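Local structure of Lin1840 protein (Listeria innocua serovar 6a, 4ZOC) at residues Phe28-Thr33 with Glu55-Val60; Ser162-Ala167 with Lys661-Val666; Phe429-Val434 with Gln455-Val460. The protein probably hydrolyses terminal, non-reducing beta-D-glucosyl residues with release of beta-D-glucose, and is involved in beta-1,2-glucan metabolism. The protein carries 2 engineered substitutions. One frame throughout, in Å; residues are numbered along the deposited sequence.

Contact 1. Residues Phe28-Thr33 with Glu55-Val60; sequences FLFKGT and ENAGSV
The ring of F30 is the one side chain that residues 28-33 send into residues 55-60, and it lodges between V60 and A57. On one flank CE1 of F30 lies 3.5 Å from CG2 of V60, the shortest approach in the contact, and the same methyl also reaches CZ. On the other flank CE2 of F30 stands 3.9 Å from CB of A57. Both methyls come to the ring obliquely, while the backbone O of S59 sits at its rim, near the ring plane, 3.9 Å from CZ of F30. The contact is therefore apolar packing, with a carbonyl oxygen beside the electropositive C-H edge of the ring.

Torsions on both sides make the fit. F30 holds CG anti to its carbonyl carbon (chi1 -67°), which carries the ring across the gap, and V60 puts CG2 in the corresponding position beside its own backbone N. Behind F30 the chain reverses in a type II beta turn from F30 to T33. G32 occupies the position with positive phi (92°), where a side chain would press on the preceding carbonyl oxygen.

Around this core, F30 also touches I72 of helix 66-79 and L86, and V60 packs on F88 of strand 87-90. Strand 59-61 runs parallel between strands 23-25 and 87-90 of the TIM-barrel sheet, with S59 OG hydrogen-bonded to V87 O and Q24 NE2. The loop after strand 23-25 thus sets F30 against A57 and V60 at the start of strand 59-61, before helix 37-47 begins.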
loop_
_atom_site.group_PDB
_atom_site.type_symbol
_atom_site.label_atom_id
_atom_site.label_comp_id
_atom_site.label_asym_id
_atom_site.label_seq_id
_atom_site.Cartn_x
_atom_site.Cartn_y
_atom_site.Cartn_z
ATOM N N PHE A 28 -38.273 11.538 4.233
ATOM C CA PHE A 28 -39.437 10.964 4.958
ATOM C C PHE A 28 -39.412 11.271 6.453
ATOM O O PHE A 28 -40.319 10.875 7.192
ATOM C CB PHE A 28 -39.540 9.437 4.718
ATOM C CG PHE A 28 -38.273 8.702 4.900
ATOM C CD1 PHE A 28 -37.903 8.299 6.153
ATOM C CD2 PHE A 28 -37.470 8.365 3.801
ATOM C CE1 PHE A 28 -36.709 7.601 6.327
ATOM C CE2 PHE A 28 -36.262 7.683 3.991
ATOM C CZ PHE A 28 -35.912 7.308 5.243
ATOM N N LEU A 29 -38.392 11.998 6.893
ATOM C CA LEU A 29 -38.369 12.612 8.240
ATOM C C LEU A 29 -39.100 13.968 8.302
ATOM O O LEU A 29 -39.244 14.542 9.356
ATOM C CB LEU A 29 -36.956 12.739 8.800
ATOM C CG LEU A 29 -36.262 11.386 8.834
ATOM C CD1 LEU A 29 -34.780 11.447 9.058
ATOM C CD2 LEU A 29 -36.898 10.508 9.903
ATOM N N PHE A 30 -39.624 14.428 7.192
ATOM C CA PHE A 30 -40.292 15.691 7.156
ATOM C C PHE A 30 -41.778 15.451 6.939
ATOM O O PHE A 30 -42.183 14.608 6.164
ATOM C CB PHE A 30 -39.750 16.584 6.028
ATOM C CG PHE A 30 -38.351 17.035 6.211
ATOM C CD1 PHE A 30 -37.319 16.262 5.768
ATOM C CD2 PHE A 30 -38.056 18.255 6.786
ATOM C CE1 PHE A 30 -35.989 16.715 5.907
ATOM C CE2 PHE A 30 -36.740 18.694 6.941
ATOM C CZ PHE A 30 -35.711 17.919 6.479
ATOM N N LYS A 31 -42.595 16.278 7.553
ATOM C CA LYS A 31 -43.962 16.360 7.169
ATOM C C LYS A 31 -44.095 16.720 5.662
ATOM O O LYS A 31 -43.305 17.530 5.076
ATOM C CB LYS A 31 -44.630 17.447 8.020
ATOM C CG LYS A 31 -46.089 17.709 7.692
ATOM C CD LYS A 31 -46.583 18.787 8.662
ATOM C CE LYS A 31 -47.953 19.311 8.273
ATOM N NZ LYS A 31 -48.926 18.213 8.435
ATOM N N GLY A 32 -45.106 16.138 5.019
ATOM C CA GLY A 32 -45.384 16.522 3.626
ATOM C C GLY A 32 -44.677 15.648 2.585
ATOM O O GLY A 32 -44.886 15.802 1.365
ATOM N N THR A 33 -43.868 14.710 3.044
ATOM C CA THR A 33 -43.253 13.749 2.145
ATOM C C THR A 33 -44.311 12.919 1.411
ATOM O O THR A 33 -45.430 12.727 1.901
ATOM C CB THR A 33 -42.290 12.797 2.909
ATOM O OG1 THR A 33 -41.601 12.002 1.951
ATOM C CG2 THR A 33 -43.045 11.862 3.889
ATOM N N GLU A 55 -38.740 21.056 11.642
ATOM C CA GLU A 55 -39.280 22.270 11.101
ATOM C C GLU A 55 -38.206 23.312 10.949
ATOM O O GLU A 55 -38.446 24.338 10.337
ATOM C CB GLU A 55 -40.375 22.810 11.996
ATOM C CG GLU A 55 -41.565 21.822 12.035
ATOM C CD GLU A 55 -42.655 22.250 12.961
ATOM O OE1 GLU A 55 -43.635 21.538 12.956
ATOM O OE2 GLU A 55 -42.509 23.275 13.680
ATOM N N ASN A 56 -37.017 23.058 11.525
ATOM C CA ASN A 56 -35.867 23.983 11.393
ATOM C C ASN A 56 -34.573 23.384 10.746
ATOM O O ASN A 56 -33.567 24.067 10.631
ATOM C CB ASN A 56 -35.530 24.584 12.756
ATOM C CG ASN A 56 -36.679 25.414 13.255
ATOM O OD1 ASN A 56 -36.985 26.476 12.703
ATOM N ND2 ASN A 56 -37.382 24.867 14.153
ATOM N N ALA A 57 -34.660 22.163 10.283
ATOM C CA ALA A 57 -33.532 21.538 9.571
ATOM C C ALA A 57 -33.125 22.264 8.338
ATOM O O ALA A 57 -33.932 22.895 7.659
ATOM C CB ALA A 57 -33.893 20.087 9.247
ATOM N N GLY A 58 -31.814 22.230 8.020
ATOM C CA GLY A 58 -31.306 23.048 6.913
ATOM C C GLY A 58 -31.524 22.420 5.573
ATOM O O GLY A 58 -31.711 23.116 4.549
ATOM N N SER A 59 -31.528 21.097 5.537
ATOM C CA SER A 59 -31.498 20.461 4.217
ATOM C C SER A 59 -32.118 19.068 4.207
ATOM O O SER A 59 -32.104 18.387 5.191
ATOM C CB SER A 59 -29.971 20.440 3.771
ATOM O OG SER A 59 -29.800 19.759 2.527
ATOM N N VAL A 60 -32.598 18.656 3.027
ATOM C CA VAL A 60 -33.000 17.346 2.678
ATOM C C VAL A 60 -31.992 16.678 1.787
ATOM O O VAL A 60 -31.502 17.310 0.865
ATOM C CB VAL A 60 -34.305 17.444 1.863
ATOM C CG1 VAL A 60 -34.783 16.067 1.445
ATOM C CG2 VAL A 60 -35.367 18.091 2.725
#

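Contact 2. Residues Ser162-Ala167 with Lys661-Val666; sequences SELGKA and KAFEKV
Apolar contact between F663 and the side chains of E163 and L164 joins helix 158-173 to strand 659-668. CZ of F663 is 4.0 Å from CB of E163, which meets the ring at its edge, near the ring plane. CD2 of L164 approaches CZ of F663 more loosely, at 4.4 Å, from an oblique direction. F663 has CG between its backbone N and carbonyl carbon (chi1 64°), and this turns the ring tip toward the helix. E163 and F663 run past each other in opposite senses, and CB and CG of the glutamate are the atoms near CE1 and CZ of the ring; the carboxylate plane stands 78° from the ring plane.

E163 bends at chi2, and its OE2 takes a 2.9 Å salt bridge from NZ of K166, one turn along the helix. The lysine arrives on the syn side, 31° out of the carboxylate plane. OE1 pairs with R112, which also makes a cation-pi interaction with F663 and donates a hydrogen bond to F663 O.

F663 follows a classic beta bulge, in which K661 and A662 both face V644 of strand 638-648.

Chemically, E163 is amphipathic here, giving methylenes to the ring and its charge to two cations. The N-terminal TIM-barrel region and the fibronectin type III-like region are joined by side-chain packing on the F663 ring and by R112, while the ion pairs of E163 stay on the barrel side.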
loop_
_atom_site.group_PDB
_atom_site.type_symbol
_atom_site.label_atom_id
_atom_site.label_comp_id
_atom_site.label_asym_id
_atom_site.label_seq_id
_atom_site.Cartn_x
_atom_site.Cartn_y
_atom_site.Cartn_z
ATOM N N SER A 162 -8.225 16.221 -12.763
ATOM C CA SER A 162 -8.443 17.674 -12.605
ATOM C C SER A 162 -9.245 18.262 -13.794
ATOM O O SER A 162 -10.220 18.990 -13.578
ATOM C CB SER A 162 -7.108 18.423 -12.460
ATOM O OG SER A 162 -6.399 18.092 -11.255
ATOM N N GLU A 163 -8.863 17.888 -15.019
ATOM C CA GLU A 163 -9.460 18.442 -16.282
ATOM C C GLU A 163 -10.903 17.975 -16.398
ATOM O O GLU A 163 -11.810 18.773 -16.646
ATOM C CB GLU A 163 -8.629 18.103 -17.472
ATOM C CG GLU A 163 -7.248 18.793 -17.444
ATOM C CD GLU A 163 -7.385 20.267 -17.664
ATOM O OE1 GLU A 163 -7.807 20.638 -18.726
ATOM O OE2 GLU A 163 -7.120 21.082 -16.760
ATOM N N LEU A 164 -11.135 16.702 -16.134
ATOM C CA LEU A 164 -12.514 16.194 -16.192
ATOM C C LEU A 164 -13.430 16.656 -15.030
ATOM O O LEU A 164 -14.660 16.884 -15.212
ATOM C CB LEU A 164 -12.505 14.693 -16.344
ATOM C CG LEU A 164 -11.713 14.196 -17.581
ATOM C CD1 LEU A 164 -11.938 12.679 -17.625
ATOM C CD2 LEU A 164 -12.130 14.775 -18.905
ATOM N N GLY A 165 -12.851 16.861 -13.860
ATOM C CA GLY A 165 -13.594 17.437 -12.771
ATOM C C GLY A 165 -14.063 18.835 -13.099
ATOM O O GLY A 165 -15.212 19.176 -12.824
ATOM N N LYS A 166 -13.178 19.648 -13.649
ATOM C CA LYS A 166 -13.559 20.964 -14.082
ATOM C C LYS A 166 -14.676 20.915 -15.135
ATOM O O LYS A 166 -15.653 21.685 -15.056
ATOM C CB LYS A 166 -12.409 21.784 -14.625
ATOM C CG LYS A 166 -11.441 22.151 -13.584
ATOM C CD LYS A 166 -10.351 23.071 -14.108
ATOM C CE LYS A 166 -9.420 22.326 -14.958
ATOM N NZ LYS A 166 -8.446 23.299 -15.549
ATOM N N ALA A 167 -14.561 19.998 -16.106
ATOM C CA ALA A 167 -15.639 19.829 -17.052
ATOM C C ALA A 167 -16.974 19.453 -16.412
ATOM O O ALA A 167 -18.010 19.991 -16.833
ATOM C CB ALA A 167 -15.224 18.848 -18.133
ATOM N N LYS A 661 0.405 15.873 -19.026
ATOM C CA LYS A 661 0.244 17.308 -18.867
ATOM C C LYS A 661 -0.597 17.952 -19.974
ATOM O O LYS A 661 -0.893 19.152 -19.861
ATOM C CB LYS A 661 1.609 17.992 -18.839
ATOM C CG LYS A 661 2.526 17.616 -17.693
ATOM C CD LYS A 661 2.035 17.963 -16.377
ATOM C CE LYS A 661 3.118 17.617 -15.338
ATOM N NZ LYS A 661 2.504 17.925 -14.031
ATOM N N ALA A 662 -1.035 17.169 -20.983
ATOM C CA ALA A 662 -1.938 17.635 -21.976
ATOM C C ALA A 662 -2.504 16.460 -22.698
ATOM O O ALA A 662 -1.875 15.415 -22.835
ATOM C CB ALA A 662 -1.261 18.630 -22.981
ATOM N N PHE A 663 -3.718 16.636 -23.170
ATOM C CA PHE A 663 -4.353 15.621 -24.038
ATOM C C PHE A 663 -5.452 16.263 -24.879
ATOM O O PHE A 663 -6.079 17.241 -24.428
ATOM C CB PHE A 663 -4.925 14.460 -23.186
ATOM C CG PHE A 663 -6.051 14.878 -22.263
ATOM C CD1 PHE A 663 -5.788 15.315 -21.003
ATOM C CD2 PHE A 663 -7.376 14.816 -22.687
ATOM C CE1 PHE A 663 -6.806 15.659 -20.171
ATOM C CE2 PHE A 663 -8.396 15.176 -21.828
ATOM C CZ PHE A 663 -8.119 15.611 -20.562
ATOM N N GLU A 664 -5.696 15.729 -26.075
ATOM C CA GLU A 664 -6.797 16.150 -26.944
ATOM C C GLU A 664 -7.187 14.968 -27.815
ATOM O O GLU A 664 -6.346 14.241 -28.400
ATOM C CB GLU A 664 -6.422 17.329 -27.905
ATOM C CG GLU A 664 -7.612 17.771 -28.722
ATOM C CD GLU A 664 -7.414 18.990 -29.594
ATOM O OE1 GLU A 664 -6.549 19.842 -29.292
ATOM O OE2 GLU A 664 -8.162 19.110 -30.605
ATOM N N LYS A 665 -8.453 14.728 -27.863
ATOM C CA LYS A 665 -9.016 13.692 -28.700
ATOM C C LYS A 665 -9.383 14.292 -30.062
ATOM O O LYS A 665 -10.090 15.296 -30.135
ATOM C CB LYS A 665 -10.248 13.073 -28.044
ATOM C CG LYS A 665 -10.771 11.863 -28.745
ATOM C CD LYS A 665 -11.822 11.250 -27.817
ATOM C CE LYS A 665 -11.865 9.803 -27.900
ATOM N NZ LYS A 665 -12.899 9.257 -26.982
ATOM N N VAL A 666 -8.872 13.686 -31.121
ATOM C CA VAL A 666 -8.929 14.335 -32.450
ATOM C C VAL A 666 -9.674 13.411 -33.385
ATOM O O VAL A 666 -9.327 12.284 -33.511
ATOM C CB VAL A 666 -7.512 14.658 -33.006
ATOM C CG1 VAL A 666 -7.597 15.454 -34.286
ATOM C CG2 VAL A 666 -6.671 15.479 -32.028
#

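Contact 3. Residues Phe429-Val434 with Gln455-Val460; sequences FETVEV and QNMDVV
E433 and N456 meet at about a right angle, with the carboxylate and amide planes turned 69° apart. ND2 of N456 donates to OE1 of E433 over 2.7 Å in an almost straight bond (170°). The acceptor lies close to the amide plane, and OE1 uses its syn lone pair. The glutamate reaches that far because CG stands anti to the backbone N (chi1 -155°) and the chain stays extended beyond it.

M457 crosses E433 obliquely, beside this hydrogen bond. Bent at chi2 and chi3, it lays its thioether against the strand residues: SD of M457 is 3.7 Å from CG2 of T431. CE of M457 lies 3.7 Å from OE2 of E433. T431 meets M457 at a slant, with the threonine methyl against both SD and CE.

Strand 432-436, helix 444-456 and strand 459-465 form a beta-alpha-beta crossover of the family 3 C-terminal region, with strand 393-397 between the parallel strands; M457, just past the helix, also packs on A394. The contact thus pairs a buried thioether with a more exposed hydrogen bond next to it. Being neutral, N456 would leave the charge of E433 uncompensated, though its N-H probably steadies one carboxylate oxygen.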
loop_
_atom_site.group_PDB
_atom_site.type_symbol
_atom_site.label_atom_id
_atom_site.label_comp_id
_atom_site.label_asym_id
_atom_site.label_seq_id
_atom_site.Cartn_x
_atom_site.Cartn_y
_atom_site.Cartn_z
ATOM N N PHE A 429 -27.987 -6.564 -35.932
ATOM C CA PHE A 429 -27.652 -7.897 -36.510
ATOM C C PHE A 429 -28.911 -8.794 -36.698
ATOM O O PHE A 429 -29.625 -9.094 -35.790
ATOM C CB PHE A 429 -26.607 -8.593 -35.586
ATOM C CG PHE A 429 -25.320 -7.831 -35.445
ATOM C CD1 PHE A 429 -24.325 -7.942 -36.389
ATOM C CD2 PHE A 429 -25.090 -7.052 -34.347
ATOM C CE1 PHE A 429 -23.120 -7.202 -36.289
ATOM C CE2 PHE A 429 -23.942 -6.287 -34.238
ATOM C CZ PHE A 429 -22.939 -6.387 -35.184
ATOM N N GLU A 430 -29.125 -9.291 -37.924
ATOM C CA GLU A 430 -30.342 -10.085 -38.238
ATOM C C GLU A 430 -30.353 -11.449 -37.560
ATOM O O GLU A 430 -31.406 -11.912 -37.139
ATOM C CB GLU A 430 -30.579 -10.237 -39.753
ATOM C CG GLU A 430 -29.312 -10.256 -40.594
ATOM C CD GLU A 430 -29.529 -10.553 -42.090
ATOM O OE1 GLU A 430 -28.568 -10.290 -42.856
ATOM O OE2 GLU A 430 -30.630 -11.027 -42.484
ATOM N N THR A 431 -29.161 -12.044 -37.396
ATOM C CA THR A 431 -29.042 -13.364 -36.847
ATOM C C THR A 431 -28.240 -13.394 -35.534
ATOM O O THR A 431 -27.012 -13.206 -35.518
ATOM C CB THR A 431 -28.362 -14.275 -37.863
ATOM O OG1 THR A 431 -29.054 -14.116 -39.104
ATOM C CG2 THR A 431 -28.424 -15.743 -37.356
ATOM N N VAL A 432 -28.983 -13.573 -34.436
ATOM C CA VAL A 432 -28.416 -13.699 -33.108
ATOM C C VAL A 432 -29.104 -14.856 -32.409
ATOM O O VAL A 432 -30.335 -14.976 -32.384
ATOM C CB VAL A 432 -28.536 -12.412 -32.256
ATOM C CG1 VAL A 432 -27.772 -12.539 -30.961
ATOM C CG2 VAL A 432 -28.089 -11.174 -33.000
ATOM N N GLU A 433 -28.291 -15.787 -31.902
ATOM C CA GLU A 433 -28.774 -16.830 -31.029
ATOM C C GLU A 433 -28.142 -16.608 -29.664
ATOM O O GLU A 433 -26.945 -16.513 -29.570
ATOM C CB GLU A 433 -28.283 -18.131 -31.575
ATOM C CG GLU A 433 -29.078 -19.328 -31.213
ATOM C CD GLU A 433 -28.883 -20.432 -32.278
ATOM O OE1 GLU A 433 -28.377 -21.455 -31.929
ATOM O OE2 GLU A 433 -29.268 -20.292 -33.455
ATOM N N VAL A 434 -28.957 -16.656 -28.629
ATOM C CA VAL A 434 -28.574 -16.189 -27.324
ATOM C C VAL A 434 -28.611 -17.314 -26.351
ATOM O O VAL A 434 -29.555 -18.059 -26.322
ATOM C CB VAL A 434 -29.567 -15.107 -26.865
ATOM C CG1 VAL A 434 -29.241 -14.733 -25.423
ATOM C CG2 VAL A 434 -29.439 -13.923 -27.789
ATOM N N GLN A 455 -22.117 -23.703 -32.566
ATOM C CA GLN A 455 -22.164 -24.563 -33.800
ATOM C C GLN A 455 -22.969 -23.971 -34.914
ATOM O O GLN A 455 -22.522 -23.958 -36.056
ATOM C CB GLN A 455 -22.700 -25.966 -33.484
ATOM C CG GLN A 455 -21.599 -26.959 -33.185
ATOM C CD GLN A 455 -22.065 -28.273 -32.524
ATOM O OE1 GLN A 455 -21.248 -29.047 -32.001
ATOM N NE2 GLN A 455 -23.365 -28.519 -32.537
ATOM N N ASN A 456 -24.160 -23.489 -34.570
ATOM C CA ASN A 456 -25.082 -22.806 -35.461
ATOM C C ASN A 456 -24.605 -21.511 -36.055
ATOM O O ASN A 456 -24.809 -21.234 -37.254
ATOM C CB ASN A 456 -26.425 -22.537 -34.731
ATOM C CG ASN A 456 -27.197 -23.823 -34.392
ATOM O OD1 ASN A 456 -26.983 -24.873 -34.997
ATOM N ND2 ASN A 456 -28.148 -23.723 -33.453
ATOM N N MET A 457 -23.953 -20.696 -35.246
ATOM C CA MET A 457 -23.475 -19.374 -35.665
ATOM C C MET A 457 -22.039 -19.322 -36.170
ATOM O O MET A 457 -21.394 -20.348 -36.319
ATOM C CB MET A 457 -23.581 -18.523 -34.397
ATOM C CG MET A 457 -25.039 -18.391 -33.974
ATOM S SD MET A 457 -26.193 -17.491 -35.010
ATOM C CE MET A 457 -26.945 -18.822 -35.969
ATOM N N ASP A 458 -21.550 -18.120 -36.499
ATOM C CA ASP A 458 -20.212 -17.971 -37.060
ATOM C C ASP A 458 -19.174 -17.310 -36.130
ATOM O O ASP A 458 -17.985 -17.562 -36.284
ATOM C CB ASP A 458 -20.272 -17.164 -38.341
ATOM C CG ASP A 458 -20.997 -17.925 -39.473
ATOM O OD1 ASP A 458 -21.027 -19.178 -39.456
ATOM O OD2 ASP A 458 -21.613 -17.262 -40.287
ATOM N N VAL A 459 -19.621 -16.393 -35.278
ATOM C CA VAL A 459 -18.742 -15.685 -34.311
ATOM C C VAL A 459 -19.479 -15.659 -32.979
ATOM O O VAL A 459 -20.751 -15.757 -32.898
ATOM C CB VAL A 459 -18.432 -14.237 -34.735
ATOM C CG1 VAL A 459 -17.757 -14.207 -36.099
ATOM C CG2 VAL A 459 -19.698 -13.446 -34.796
ATOM N N VAL A 460 -18.706 -15.528 -31.902
ATOM C CA VAL A 460 -19.254 -15.572 -30.587
ATOM C C VAL A 460 -18.991 -14.237 -29.973
ATOM O O VAL A 460 -17.887 -13.722 -30.043
ATOM C CB VAL A 460 -18.590 -16.625 -29.727
ATOM C CG1 VAL A 460 -19.197 -16.723 -28.337
ATOM C CG2 VAL A 460 -18.577 -17.992 -30.437
#

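The three contacts sample the three family regions of the chain. Contact 1 lies at the parallel sheet of the N-terminal TIM barrel, contact 3 at edge strand 432-436 of the mixed six-stranded sheet in the family 3 C-terminal region, and contact 2 spans from barrel helix 158-173 to the fibronectin type III-like region. Contact 1 closes first along the sequence; contact 3 is nested inside the long loop that contact 2 closes. Centres are 40 Å apart for contacts 1 and 2 and for contacts 2 and 3, and 55 Å for contacts 1 and 3. Contacts 1 and 3 each close a span of about twenty residues within one region, whereas contact 2 ties two regions together across 493 residues.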